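Local coordinates for putative nisin-resistance protein (Streptococcus agalactiae 515, PDB 4Y68) that is a lipoprotein of peptidase family S41 that recognises lantibiotics and probably confers nisin resistance by cleaving the peptide, at residues A[41-46]-A[53-58]; A[64-69]-A[77-82]; A[167-172]-A[234-239]; A[171-176]-A[194-199]. All blocks are in the same frame, centred on the assembly; numbering follows the deposited sequence.

Contact 1 of 4, residues A[41-46]-A[53-58]; sequences DRVEQR and RQWQII
Trp55 reaches from the start of helix 55-66 to the last turns of helix 32-46, where Glu44 and Val43 receive it. The backbones stay well apart, the CA of Glu44 and the CA of Trp55 being 8.8 Å from each other, so the indole bridges most of the distance. Its CG lies anti to the backbone N (chi1 159°), which carries the ring out toward helix 32-46. The polar edge of the indole finds Glu44: Trp55 NE1 donates to Glu44 OE1 over 2.9 Å, nearly straight at 168°. This oxygen sits practically in the indole plane, as suits an N-H that points out of the ring in its own plane. The carboxylate, by contrast, is turned steeply against the indole and takes the proton from above its own plane, 62° out of it. Glu44 OE1 also receives a salt bridge from Arg59 NH1, and Asp41 OD1 pairs with NH2 of the same guanidinium. Two donors thus grip one carboxylate oxygen, and the arginine would be expected to keep Glu44 negatively charged. On the benzo part of the indole the contact is apolar. Val43 CG1 comes within 3.5 Å of Trp55 CH2 at a slant to the ring, and the aliphatic base of Glu44 adds to it, with CB 3.9 Å from Trp55 CZ2. Tyr85 of helix 72-87 also packs on Trp55, so the indole lies among all three N-terminal helices, while Arg42 and Arg46 of helix 32-46 reach strand 267-276.

Contact 2 of 4, residues A[64-69]-A[77-82]; sequences KKLKTS and NIVQEA
Ile78 meets Lys65, Leu66 and Ser69 through aliphatic carbon, with no ring or other flat side-chain group at the contact; the nearest planar group across the segments is a peptide, the carbonyl oxygen Lys65 O lying 3.8 Å from Ile78 CD1. The isoleucine projects from helix 72-87 toward the end of helix 55-66 and divides its work between two branches. Its CG2, anti to the backbone N, pushes between two neighbours, 3.6 Å from Leu66 CD2 and 3.7 Å from Lys65 CB. The longer branch runs on toward the turn that follows, where Ile78 CD1 touches Ser69 CB at 3.9 Å. Ser69 closes a type I turn that begins at Leu66, and this turn brings its CB round to the isoleucine. Leu66 uses its other methyl for the next residue: Leu66 CD1 lies 4.0 Å from Val79 CG1, the two side chains crossing at about a right angle. Leu40 of helix 32-46 packs on both Leu66 and Val79, so this part of the contact belongs to the core of the N-terminal helices. The polar ends find partners just outside the two segments. Ser69 OG bonds to Ser75 OG, and Glu81 forms a salt bridge with Arg61. Lys65 lends its CB but sends its amine outward, and Lys65 NZ remains 5.4 Å from Glu81 OE1, at most a weak long-range attraction. Between the two segments, then, shape and the burial of hydrocarbon make the join without a hydrogen bond, while the Glu81-Arg61 pair beside it links the same two helices by charge.

Contact 3 of 4, residues A[167-172]-A[234-239]; sequences PMIGGL and FLSFKG
Ser236 OG, the polar atom nearest the opposite segment, hydrogen-bonds back to Met232 O in helix 229-235, while Ile169 CD1 rests against the same oxygen at 3.7 Å. The hydroxyl is therefore satisfied within its own helix end, and what it offers to helix 165-171 is simply a surface for a methyl. Ile169 has both torsions near -60° (chi1 -67°, chi2 -61°), and this bend brings its terminal methyl round toward the serine. The second half of the contact is apolar. Leu172, just past the end of helix 165-171, meets the far end of the Phe237 ring: Leu172 CD1 lies near the ring plane, at the edge, 4.1 Å from Phe237 CZ and equally far from CE2. The leucine and the phenylalanine cross at about a right angle. Phe237 takes its place in a type I turn from Leu235 to Lys238, drawn closed by Lys238 N bonding to Leu235 O at 3.0 Å. Arg278 NH2 ties this turn down from outside, bonding to the carbonyls of Ser236 and Lys238. Leu181 of strand 180-185 packs on both Ile169 and Ser236, and Leu145 of helix 131-147 on Leu172. Within the S41 peptidase fold, then, the ends of two helices meet through buried hydrocarbon across a modest interface; the serine hydroxyl is paired locally, Arg278 holds the carbonyls, and no hydrogen bond runs between the two segments.

Contact 4 of 4, residues A[171-176]-A[194-199]; sequences GLASIL and ITMKNI
Met196 CE is the tight point, tucked 3.6 Å from Leu176 CB and 3.9 Å from Leu176 CD1. Ala173 adds a slacker boundary, its CA 4.2 Å from Met196 CE and its CB 4.4 Å from Met196 SD. The methionine leaves its backbone with CG anti to N, then folds at both later torsions (chi2 53°, chi3 73°), a hook that turns the methyl toward Leu176, whose side chain it crosses at about a right angle. Ile169 of helix 165-171 and Ile211 pack on the same methionine. The arrangement joins the chain leading into a beta hairpin to the chain leaving it: residues 171-176, with their short 3-10 turn, precede strand 180-185, and residues 194-199 hold the last residues of its antiparallel partner 191-195 and the turn after it. Next to Met196 the chain is far more open. Lys197 and Asn198 face solvent, and the polar bonding there stays within the segment. Thr195 N donates to Asn198 OD1 at 3.0 Å (N-H...O angle 166°), approaching from above the plane of the amide carbonyl. The turn is closed by Ile199 N bonding to Met196 O at 3.1 Å, and Arg208 NH1 binds that same carbonyl.

How the contacts relate
The four contacts fall into two pairs on opposite sides of the chain's centre. Contacts 1 and 2 both use helix 55-66 and touch directly, Trp55 CZ3 lying 3.5 Å from Ala82 O; together they join the three N-terminal helices. Contacts 3 and 4 share Gly171 and Leu172, with centres 7 Å apart. Leu176 CD2 packs 3.7 Å from Phe237 CE1, and Ile169 CG2 3.8 Å from Met196 CE, so contacts 3 and 4 merge into one apolar cluster of the peptidase part of the chain. Between the pairs there is no touch: the nearest atoms of contacts 1 and 4 are about 11 Å apart, and the centres of contacts 2 and 3 about 39 Å.

Contact 1 of 4, residues A[41-46]-A[53-58]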
loop_
_atom_site.group_PDB
_atom_site.type_symbol
_atom_site.label_atom_id
_atom_site.label_comp_id
_atom_site.label_asym_id
_atom_site.label_seq_id
_atom_site.Cartn_x
_atom_site.Cartn_y
_atom_site.Cartn_z
ATOM N N ASP A 41 15.395 17.763 -4.237
ATOM C CA ASP A 41 15.832 17.115 -5.470
ATOM C C ASP A 41 14.998 15.856 -5.789
ATOM O O ASP A 41 14.544 15.679 -6.921
ATOM C CB ASP A 41 17.321 16.735 -5.385
ATOM C CG ASP A 41 18.253 17.946 -5.474
ATOM O OD1 ASP A 41 17.877 18.984 -6.057
ATOM O OD2 ASP A 41 19.380 17.851 -4.969
ATOM N N ARG A 42 14.799 14.988 -4.795
ATOM C CA ARG A 42 14.025 13.759 -4.997
ATOM C C ARG A 42 12.605 14.065 -5.378
ATOM O O ARG A 42 12.048 13.456 -6.291
ATOM C CB ARG A 42 13.993 12.899 -3.733
ATOM C CG ARG A 42 15.238 12.151 -3.469
ATOM C CD ARG A 42 15.397 10.954 -4.403
ATOM N NE ARG A 42 16.614 10.246 -4.029
ATOM C CZ ARG A 42 17.346 9.512 -4.854
ATOM N NH1 ARG A 42 16.982 9.368 -6.128
ATOM N NH2 ARG A 42 18.446 8.925 -4.401
ATOM N N VAL A 43 12.011 15.005 -4.649
ATOM C CA VAL A 43 10.638 15.389 -4.908
ATOM C C VAL A 43 10.514 15.873 -6.337
ATOM O O VAL A 43 9.627 15.423 -7.072
ATOM C CB VAL A 43 10.163 16.464 -3.926
ATOM C CG1 VAL A 43 8.809 17.032 -4.369
ATOM C CG2 VAL A 43 10.081 15.880 -2.529
ATOM N N GLU A 44 11.427 16.752 -6.750
ATOM C CA GLU A 44 11.405 17.233 -8.121
ATOM C C GLU A 44 11.643 16.081 -9.123
ATOM O O GLU A 44 11.014 16.023 -10.193
ATOM C CB GLU A 44 12.435 18.362 -8.334
ATOM C CG GLU A 44 12.491 18.826 -9.779
ATOM C CD GLU A 44 12.820 20.319 -9.980
ATOM O OE1 GLU A 44 12.700 21.163 -9.046
ATOM O OE2 GLU A 44 13.190 20.655 -11.126
ATOM N N GLN A 45 12.519 15.150 -8.775
ATOM C CA GLN A 45 12.896 14.096 -9.724
ATOM C C GLN A 45 11.756 13.093 -9.996
ATOM O O GLN A 45 11.640 12.574 -11.112
ATOM C CB GLN A 45 14.157 13.350 -9.222
ATOM C CG GLN A 45 14.562 12.105 -10.067
ATOM C CD GLN A 45 15.718 11.259 -9.458
ATOM O OE1 GLN A 45 15.606 10.712 -8.356
ATOM N NE2 GLN A 45 16.827 11.157 -10.193
ATOM N N ARG A 46 10.908 12.818 -9.003
ATOM C CA ARG A 46 9.959 11.703 -9.144
ATOM C C ARG A 46 8.507 12.026 -8.772
ATOM O O ARG A 46 7.591 11.292 -9.163
ATOM C CB ARG A 46 10.428 10.504 -8.306
ATOM C CG ARG A 46 11.768 9.875 -8.716
ATOM C CD ARG A 46 11.671 9.146 -10.074
ATOM N NE ARG A 46 10.641 8.095 -10.091
ATOM C CZ ARG A 46 10.023 7.659 -11.190
ATOM N NH1 ARG A 46 10.315 8.193 -12.375
ATOM N NH2 ARG A 46 9.095 6.699 -11.104
ATOM N N ARG A 53 5.154 26.582 -12.562
ATOM C CA ARG A 53 5.272 27.859 -11.864
ATOM C C ARG A 53 4.968 27.775 -10.377
ATOM O O ARG A 53 5.710 28.329 -9.574
ATOM C CB ARG A 53 4.357 28.908 -12.503
ATOM C CG ARG A 53 4.631 30.337 -12.033
ATOM C CD ARG A 53 5.838 30.973 -12.776
ATOM N NE ARG A 53 5.723 32.434 -12.755
ATOM C CZ ARG A 53 6.348 33.230 -11.892
ATOM N NH1 ARG A 53 7.193 32.727 -10.991
ATOM N NH2 ARG A 53 6.147 34.540 -11.950
ATOM N N GLN A 54 3.880 27.121 -9.981
ATOM C CA GLN A 54 3.632 27.039 -8.541
ATOM C C GLN A 54 4.703 26.194 -7.828
ATOM O O GLN A 54 5.070 26.485 -6.689
ATOM C CB GLN A 54 2.246 26.474 -8.249
ATOM C CG GLN A 54 1.132 27.220 -8.948
ATOM C CD GLN A 54 1.166 28.706 -8.632
ATOM O OE1 GLN A 54 1.399 29.099 -7.483
ATOM N NE2 GLN A 54 0.959 29.541 -9.653
ATOM N N TRP A 55 5.205 25.152 -8.487
ATOM C CA TRP A 55 6.182 24.282 -7.834
ATOM C C TRP A 55 7.459 25.024 -7.469
ATOM O O TRP A 55 7.916 24.938 -6.343
ATOM C CB TRP A 55 6.529 23.093 -8.717
ATOM C CG TRP A 55 7.835 22.475 -8.344
ATOM C CD1 TRP A 55 8.993 22.471 -9.091
ATOM C CD2 TRP A 55 8.141 21.785 -7.116
ATOM N NE1 TRP A 55 9.981 21.806 -8.403
ATOM C CE2 TRP A 55 9.487 21.371 -7.195
ATOM C CE3 TRP A 55 7.399 21.472 -5.961
ATOM C CZ2 TRP A 55 10.115 20.656 -6.160
ATOM C CZ3 TRP A 55 8.017 20.769 -4.938
ATOM C CH2 TRP A 55 9.366 20.374 -5.037
ATOM N N GLN A 56 8.083 25.722 -8.411
ATOM C CA GLN A 56 9.187 26.600 -8.002
ATOM C C GLN A 56 8.468 27.778 -7.437
ATOM O O GLN A 56 7.383 28.044 -7.875
ATOM C CB GLN A 56 10.079 26.987 -9.160
ATOM C CG GLN A 56 9.325 27.631 -10.258
ATOM C CD GLN A 56 9.370 26.806 -11.512
ATOM O OE1 GLN A 56 10.012 25.744 -11.537
ATOM N NE2 GLN A 56 8.693 27.283 -12.575
ATOM N N ILE A 57 9.027 28.479 -6.477
ATOM C CA ILE A 57 8.237 29.432 -5.650
ATOM C C ILE A 57 8.046 28.730 -4.354
ATOM O O ILE A 57 8.603 29.155 -3.348
ATOM C CB ILE A 57 6.818 29.845 -6.177
ATOM C CG1 ILE A 57 6.887 30.758 -7.408
ATOM C CG2 ILE A 57 6.014 30.560 -5.070
ATOM C CD1 ILE A 57 5.515 30.991 -8.051
ATOM N N ILE A 58 7.268 27.640 -4.375
ATOM C CA ILE A 58 7.199 26.785 -3.194
ATOM C C ILE A 58 8.596 26.250 -2.918
ATOM O O ILE A 58 9.093 26.340 -1.791
ATOM C CB ILE A 58 6.205 25.626 -3.349
ATOM C CG1 ILE A 58 4.771 26.145 -3.255
ATOM C CG2 ILE A 58 6.422 24.601 -2.249
ATOM C CD1 ILE A 58 3.712 25.097 -3.683
#

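Contact 2 of 4, residues A[64-69]-A[77-82]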
loop_
_atom_site.group_PDB
_atom_site.type_symbol
_atom_site.label_atom_id
_atom_site.label_comp_id
_atom_site.label_asym_id
_atom_site.label_seq_id
_atom_site.Cartn_x
_atom_site.Cartn_y
_atom_site.Cartn_z
ATOM N N LYS A 64 15.016 29.061 0.628
ATOM C CA LYS A 64 15.362 30.274 1.375
ATOM C C LYS A 64 15.350 29.989 2.874
ATOM O O LYS A 64 16.302 30.321 3.578
ATOM C CB LYS A 64 14.415 31.430 1.027
ATOM C CG LYS A 64 14.694 32.720 1.809
ATOM C CD LYS A 64 14.075 33.944 1.143
ATOM C CE LYS A 64 13.087 34.673 2.063
ATOM N NZ LYS A 64 12.610 35.976 1.485
ATOM N N LYS A 65 14.297 29.338 3.363
ATOM C CA LYS A 65 14.269 28.945 4.769
ATOM C C LYS A 65 15.409 27.965 5.112
ATOM O O LYS A 65 15.988 28.041 6.194
ATOM C CB LYS A 65 12.908 28.323 5.126
ATOM C CG LYS A 65 11.708 29.223 4.810
ATOM C CD LYS A 65 10.448 28.723 5.525
ATOM C CE LYS A 65 9.261 29.671 5.324
ATOM N NZ LYS A 65 8.594 29.540 3.984
ATOM N N LEU A 66 15.727 27.037 4.203
ATOM C CA LEU A 66 16.722 26.014 4.522
ATOM C C LEU A 66 18.107 26.623 4.788
ATOM O O LEU A 66 18.905 26.034 5.501
ATOM C CB LEU A 66 16.814 24.966 3.399
ATOM C CG LEU A 66 15.707 23.912 3.291
ATOM C CD1 LEU A 66 15.986 22.964 2.123
ATOM C CD2 LEU A 66 15.580 23.131 4.572
ATOM N N LYS A 67 18.384 27.802 4.229
ATOM C CA LYS A 67 19.692 28.439 4.407
ATOM C C LYS A 67 20.017 28.657 5.888
ATOM O O LYS A 67 21.174 28.608 6.288
ATOM C CB LYS A 67 19.774 29.786 3.660
ATOM C CG LYS A 67 19.468 29.730 2.160
ATOM C CD LYS A 67 20.573 30.373 1.308
ATOM C CE LYS A 67 21.914 29.645 1.488
ATOM N NZ LYS A 67 22.459 29.084 0.209
ATOM N N THR A 68 18.998 28.876 6.708
ATOM C CA THR A 68 19.244 29.074 8.134
ATOM C C THR A 68 18.734 27.934 9.002
ATOM O O THR A 68 18.605 28.100 10.216
ATOM C CB THR A 68 18.607 30.394 8.643
ATOM O OG1 THR A 68 17.193 30.399 8.378
ATOM C CG2 THR A 68 19.266 31.598 7.964
ATOM N N SER A 69 18.448 26.780 8.402
ATOM C CA SER A 69 17.993 25.637 9.195
ATOM C C SER A 69 19.114 25.126 10.112
ATOM O O SER A 69 20.270 25.043 9.701
ATOM C CB SER A 69 17.485 24.506 8.292
ATOM O OG SER A 69 17.213 23.339 9.056
ATOM N N ASN A 77 10.580 19.981 8.640
ATOM C CA ASN A 77 9.456 20.912 8.802
ATOM C C ASN A 77 9.414 21.925 7.664
ATOM O O ASN A 77 8.358 22.231 7.142
ATOM C CB ASN A 77 9.528 21.672 10.135
ATOM C CG ASN A 77 9.539 20.752 11.347
ATOM O OD1 ASN A 77 9.222 19.559 11.255
ATOM N ND2 ASN A 77 9.907 21.310 12.502
ATOM N N ILE A 78 10.577 22.442 7.292
ATOM C CA ILE A 78 10.668 23.422 6.213
ATOM C C ILE A 78 10.258 22.867 4.833
ATOM O O ILE A 78 9.638 23.582 4.053
ATOM C CB ILE A 78 12.097 24.011 6.136
ATOM C CG1 ILE A 78 12.307 25.010 7.277
ATOM C CG2 ILE A 78 12.326 24.709 4.805
ATOM C CD1 ILE A 78 13.761 25.313 7.574
ATOM N N VAL A 79 10.573 21.610 4.515
ATOM C CA VAL A 79 10.227 21.104 3.167
ATOM C C VAL A 79 8.853 20.426 3.080
ATOM O O VAL A 79 8.467 19.913 2.031
ATOM C CB VAL A 79 11.291 20.107 2.659
ATOM C CG1 VAL A 79 12.684 20.764 2.647
ATOM C CG2 VAL A 79 11.294 18.846 3.515
ATOM N N GLN A 80 8.134 20.396 4.197
ATOM C CA GLN A 80 6.830 19.756 4.274
ATOM C C GLN A 80 5.848 20.255 3.205
ATOM O O GLN A 80 5.146 19.446 2.570
ATOM C CB GLN A 80 6.254 19.971 5.665
ATOM C CG GLN A 80 4.940 19.261 5.966
ATOM C CD GLN A 80 4.587 19.340 7.468
ATOM O OE1 GLN A 80 5.115 20.190 8.198
ATOM N NE2 GLN A 80 3.717 18.440 7.931
ATOM N N GLU A 81 5.790 21.574 3.002
ATOM C CA GLU A 81 4.869 22.139 2.005
ATOM C C GLU A 81 5.255 21.631 0.614
ATOM O O GLU A 81 4.406 21.265 -0.191
ATOM C CB GLU A 81 4.873 23.679 2.047
ATOM C CG GLU A 81 3.968 24.326 1.001
ATOM C CD GLU A 81 4.132 25.853 0.857
ATOM O OE1 GLU A 81 5.207 26.425 1.171
ATOM O OE2 GLU A 81 3.154 26.480 0.401
ATOM N N ALA A 82 6.552 21.598 0.354
ATOM C CA ALA A 82 7.083 21.151 -0.923
ATOM C C ALA A 82 6.760 19.678 -1.163
ATOM O O ALA A 82 6.386 19.294 -2.258
ATOM C CB ALA A 82 8.600 21.385 -0.971
#

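Contact 3 of 4, residues A[167-172]-A[234-239]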
loop_
_atom_site.group_PDB
_atom_site.type_symbol
_atom_site.label_atom_id
_atom_site.label_comp_id
_atom_site.label_asym_id
_atom_site.label_seq_id
_atom_site.Cartn_x
_atom_site.Cartn_y
_atom_site.Cartn_z
ATOM N N PRO A 167 3.725 -9.004 2.034
ATOM C CA PRO A 167 2.991 -10.023 2.799
ATOM C C PRO A 167 1.479 -10.043 2.518
ATOM O O PRO A 167 0.820 -11.091 2.657
ATOM C CB PRO A 167 3.264 -9.626 4.254
ATOM C CG PRO A 167 3.751 -8.195 4.197
ATOM C CD PRO A 167 4.462 -8.075 2.906
ATOM N N MET A 168 0.924 -8.894 2.133
ATOM C CA MET A 168 -0.501 -8.816 1.803
ATOM C C MET A 168 -0.811 -9.542 0.509
ATOM O O MET A 168 -1.672 -10.431 0.464
ATOM C CB MET A 168 -0.965 -7.355 1.696
ATOM C CG MET A 168 -0.976 -6.652 3.011
ATOM S SD MET A 168 -1.780 -5.050 2.951
ATOM C CE MET A 168 -0.936 -4.363 4.368
ATOM N N ILE A 169 -0.121 -9.161 -0.557
ATOM C CA ILE A 169 -0.362 -9.812 -1.829
ATOM C C ILE A 169 0.107 -11.251 -1.731
ATOM O O ILE A 169 -0.588 -12.158 -2.165
ATOM C CB ILE A 169 0.357 -9.118 -3.002
ATOM C CG1 ILE A 169 -0.236 -7.731 -3.263
ATOM C CG2 ILE A 169 0.220 -9.975 -4.258
ATOM C CD1 ILE A 169 -1.696 -7.740 -3.633
ATOM N N GLY A 170 1.286 -11.451 -1.159
ATOM C CA GLY A 170 1.852 -12.783 -1.005
ATOM C C GLY A 170 0.976 -13.814 -0.293
ATOM O O GLY A 170 0.813 -14.942 -0.760
ATOM N N GLY A 171 0.403 -13.434 0.839
ATOM C CA GLY A 171 -0.432 -14.347 1.588
ATOM C C GLY A 171 -1.677 -14.723 0.806
ATOM O O GLY A 171 -2.231 -15.801 0.992
ATOM N N LEU A 172 -2.112 -13.837 -0.080
ATOM C CA LEU A 172 -3.327 -14.060 -0.853
ATOM C C LEU A 172 -3.027 -14.664 -2.224
ATOM O O LEU A 172 -3.911 -14.726 -3.092
ATOM C CB LEU A 172 -4.097 -12.751 -1.014
ATOM C CG LEU A 172 -4.486 -12.096 0.323
ATOM C CD1 LEU A 172 -4.961 -10.650 0.174
ATOM C CD2 LEU A 172 -5.540 -12.922 1.058
ATOM N N PHE A 234 -6.844 -4.383 -2.826
ATOM C CA PHE A 234 -8.219 -4.412 -3.306
ATOM C C PHE A 234 -8.256 -4.363 -4.832
ATOM O O PHE A 234 -8.976 -5.122 -5.436
ATOM C CB PHE A 234 -9.026 -3.236 -2.725
ATOM C CG PHE A 234 -10.487 -3.234 -3.109
ATOM C CD1 PHE A 234 -11.125 -4.392 -3.508
ATOM C CD2 PHE A 234 -11.222 -2.063 -3.066
ATOM C CE1 PHE A 234 -12.467 -4.387 -3.861
ATOM C CE2 PHE A 234 -12.570 -2.050 -3.417
ATOM C CZ PHE A 234 -13.187 -3.214 -3.815
ATOM N N LEU A 235 -7.488 -3.464 -5.456
ATOM C CA LEU A 235 -7.500 -3.374 -6.922
ATOM C C LEU A 235 -7.070 -4.680 -7.586
ATOM O O LEU A 235 -7.539 -5.008 -8.664
ATOM C CB LEU A 235 -6.600 -2.234 -7.406
ATOM C CG LEU A 235 -7.189 -0.868 -7.084
ATOM C CD1 LEU A 235 -6.343 0.266 -7.679
ATOM C CD2 LEU A 235 -8.617 -0.826 -7.611
ATOM N N SER A 236 -6.183 -5.424 -6.934
ATOM C CA SER A 236 -5.654 -6.654 -7.517
ATOM C C SER A 236 -6.718 -7.741 -7.701
ATOM O O SER A 236 -6.482 -8.699 -8.422
ATOM C CB SER A 236 -4.532 -7.209 -6.653
ATOM O OG SER A 236 -3.532 -6.247 -6.445
ATOM N N PHE A 237 -7.865 -7.592 -7.034
ATOM C CA PHE A 237 -9.006 -8.512 -7.197
ATOM C C PHE A 237 -10.057 -7.997 -8.177
ATOM O O PHE A 237 -10.991 -8.724 -8.519
ATOM C CB PHE A 237 -9.695 -8.782 -5.852
ATOM C CG PHE A 237 -8.864 -9.599 -4.891
ATOM C CD1 PHE A 237 -9.009 -10.976 -4.824
ATOM C CD2 PHE A 237 -7.946 -8.985 -4.048
ATOM C CE1 PHE A 237 -8.254 -11.735 -3.940
ATOM C CE2 PHE A 237 -7.181 -9.730 -3.169
ATOM C CZ PHE A 237 -7.341 -11.119 -3.108
ATOM N N LYS A 238 -9.923 -6.749 -8.619
ATOM C CA LYS A 238 -10.966 -6.128 -9.441
ATOM C C LYS A 238 -11.088 -6.773 -10.800
ATOM O O LYS A 238 -10.093 -7.060 -11.454
ATOM C CB LYS A 238 -10.714 -4.634 -9.607
ATOM C CG LYS A 238 -11.454 -3.795 -8.585
ATOM C CD LYS A 238 -12.680 -3.163 -9.180
ATOM C CE LYS A 238 -12.293 -2.411 -10.443
ATOM N NZ LYS A 238 -13.432 -1.733 -11.111
ATOM N N GLY A 239 -12.324 -6.995 -11.221
ATOM C CA GLY A 239 -12.590 -7.715 -12.449
ATOM C C GLY A 239 -12.562 -9.234 -12.344
ATOM O O GLY A 239 -12.937 -9.922 -13.298
#

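Contact 4 of 4, residues A[171-176]-A[194-199]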
loop_
_atom_site.group_PDB
_atom_site.type_symbol
_atom_site.label_atom_id
_atom_site.label_comp_id
_atom_site.label_asym_id
_atom_site.label_seq_id
_atom_site.Cartn_x
_atom_site.Cartn_y
_atom_site.Cartn_z
ATOM N N GLY A 171 0.403 -13.434 0.839
ATOM C CA GLY A 171 -0.432 -14.347 1.588
ATOM C C GLY A 171 -1.677 -14.723 0.806
ATOM O O GLY A 171 -2.231 -15.801 0.992
ATOM N N LEU A 172 -2.112 -13.837 -0.080
ATOM C CA LEU A 172 -3.327 -14.060 -0.853
ATOM C C LEU A 172 -3.027 -14.664 -2.224
ATOM O O LEU A 172 -3.911 -14.726 -3.092
ATOM C CB LEU A 172 -4.097 -12.751 -1.014
ATOM C CG LEU A 172 -4.486 -12.096 0.323
ATOM C CD1 LEU A 172 -4.961 -10.650 0.174
ATOM C CD2 LEU A 172 -5.540 -12.922 1.058
ATOM N N ALA A 173 -1.792 -15.127 -2.402
ATOM C CA ALA A 173 -1.313 -15.575 -3.711
ATOM C C ALA A 173 -2.195 -16.664 -4.284
ATOM O O ALA A 173 -2.508 -16.653 -5.468
ATOM C CB ALA A 173 0.134 -16.066 -3.627
ATOM N N SER A 174 -2.608 -17.600 -3.437
ATOM C CA SER A 174 -3.394 -18.739 -3.896
ATOM C C SER A 174 -4.740 -18.343 -4.509
ATOM O O SER A 174 -5.346 -19.142 -5.245
ATOM C CB SER A 174 -3.621 -19.735 -2.731
ATOM O OG SER A 174 -4.716 -19.345 -1.906
ATOM N N ILE A 175 -5.230 -17.136 -4.219
ATOM C CA ILE A 175 -6.499 -16.709 -4.820
ATOM C C ILE A 175 -6.341 -15.544 -5.797
ATOM O O ILE A 175 -7.327 -14.915 -6.192
ATOM C CB ILE A 175 -7.571 -16.309 -3.762
ATOM C CG1 ILE A 175 -6.999 -15.367 -2.710
ATOM C CG2 ILE A 175 -8.175 -17.556 -3.078
ATOM C CD1 ILE A 175 -8.010 -14.948 -1.671
ATOM N N LEU A 176 -5.115 -15.280 -6.221
ATOM C CA LEU A 176 -4.877 -14.228 -7.214
ATOM C C LEU A 176 -4.243 -14.788 -8.501
ATOM O O LEU A 176 -3.581 -15.812 -8.489
ATOM C CB LEU A 176 -3.985 -13.123 -6.630
ATOM C CG LEU A 176 -4.595 -12.100 -5.653
ATOM C CD1 LEU A 176 -3.487 -11.346 -4.921
ATOM C CD2 LEU A 176 -5.511 -11.138 -6.355
ATOM N N ILE A 194 2.468 -4.034 -12.031
ATOM C CA ILE A 194 2.774 -4.949 -10.932
ATOM C C ILE A 194 2.081 -6.300 -11.209
ATOM O O ILE A 194 0.858 -6.368 -11.292
ATOM C CB ILE A 194 2.331 -4.391 -9.576
ATOM C CG1 ILE A 194 3.070 -3.087 -9.252
ATOM C CG2 ILE A 194 2.505 -5.442 -8.476
ATOM C CD1 ILE A 194 4.602 -3.214 -9.231
ATOM N N THR A 195 2.875 -7.346 -11.416
ATOM C CA THR A 195 2.374 -8.698 -11.655
ATOM C C THR A 195 2.736 -9.544 -10.457
ATOM O O THR A 195 3.518 -9.117 -9.606
ATOM C CB THR A 195 2.993 -9.386 -12.925
ATOM O OG1 THR A 195 4.391 -9.633 -12.702
ATOM C CG2 THR A 195 2.840 -8.526 -14.151
ATOM N N MET A 196 2.205 -10.756 -10.409
ATOM C CA MET A 196 2.525 -11.643 -9.313
ATOM C C MET A 196 4.028 -11.949 -9.302
ATOM O O MET A 196 4.602 -12.103 -8.244
ATOM C CB MET A 196 1.675 -12.919 -9.395
ATOM C CG MET A 196 1.748 -13.814 -8.159
ATOM S SD MET A 196 1.390 -13.010 -6.577
ATOM C CE MET A 196 -0.371 -12.788 -6.683
ATOM N N LYS A 197 4.680 -11.971 -10.464
ATOM C CA LYS A 197 6.152 -12.125 -10.531
ATOM C C LYS A 197 6.970 -11.006 -9.858
ATOM O O LYS A 197 7.992 -11.261 -9.230
ATOM C CB LYS A 197 6.599 -12.235 -11.987
ATOM C CG LYS A 197 5.924 -13.344 -12.745
ATOM C CD LYS A 197 5.770 -12.999 -14.233
ATOM C CE LYS A 197 7.008 -13.357 -15.074
ATOM N NZ LYS A 197 8.238 -12.558 -14.767
ATOM N N ASN A 198 6.555 -9.756 -10.002
ATOM C CA ASN A 198 7.236 -8.681 -9.280
ATOM C C ASN A 198 7.113 -8.792 -7.745
ATOM O O ASN A 198 7.674 -7.961 -7.022
ATOM C CB ASN A 198 6.711 -7.305 -9.699
ATOM C CG ASN A 198 6.702 -7.101 -11.192
ATOM O OD1 ASN A 198 5.716 -6.600 -11.733
ATOM N ND2 ASN A 198 7.785 -7.491 -11.873
ATOM N N ILE A 199 6.359 -9.779 -7.253
ATOM C CA ILE A 199 6.166 -9.946 -5.816
ATOM C C ILE A 199 7.189 -10.943 -5.304
ATOM O O ILE A 199 7.226 -12.072 -5.776
ATOM C CB ILE A 199 4.746 -10.453 -5.467
ATOM C CG1 ILE A 199 3.678 -9.595 -6.147
ATOM C CG2 ILE A 199 4.540 -10.477 -3.945
ATOM C CD1 ILE A 199 3.532 -8.219 -5.534
#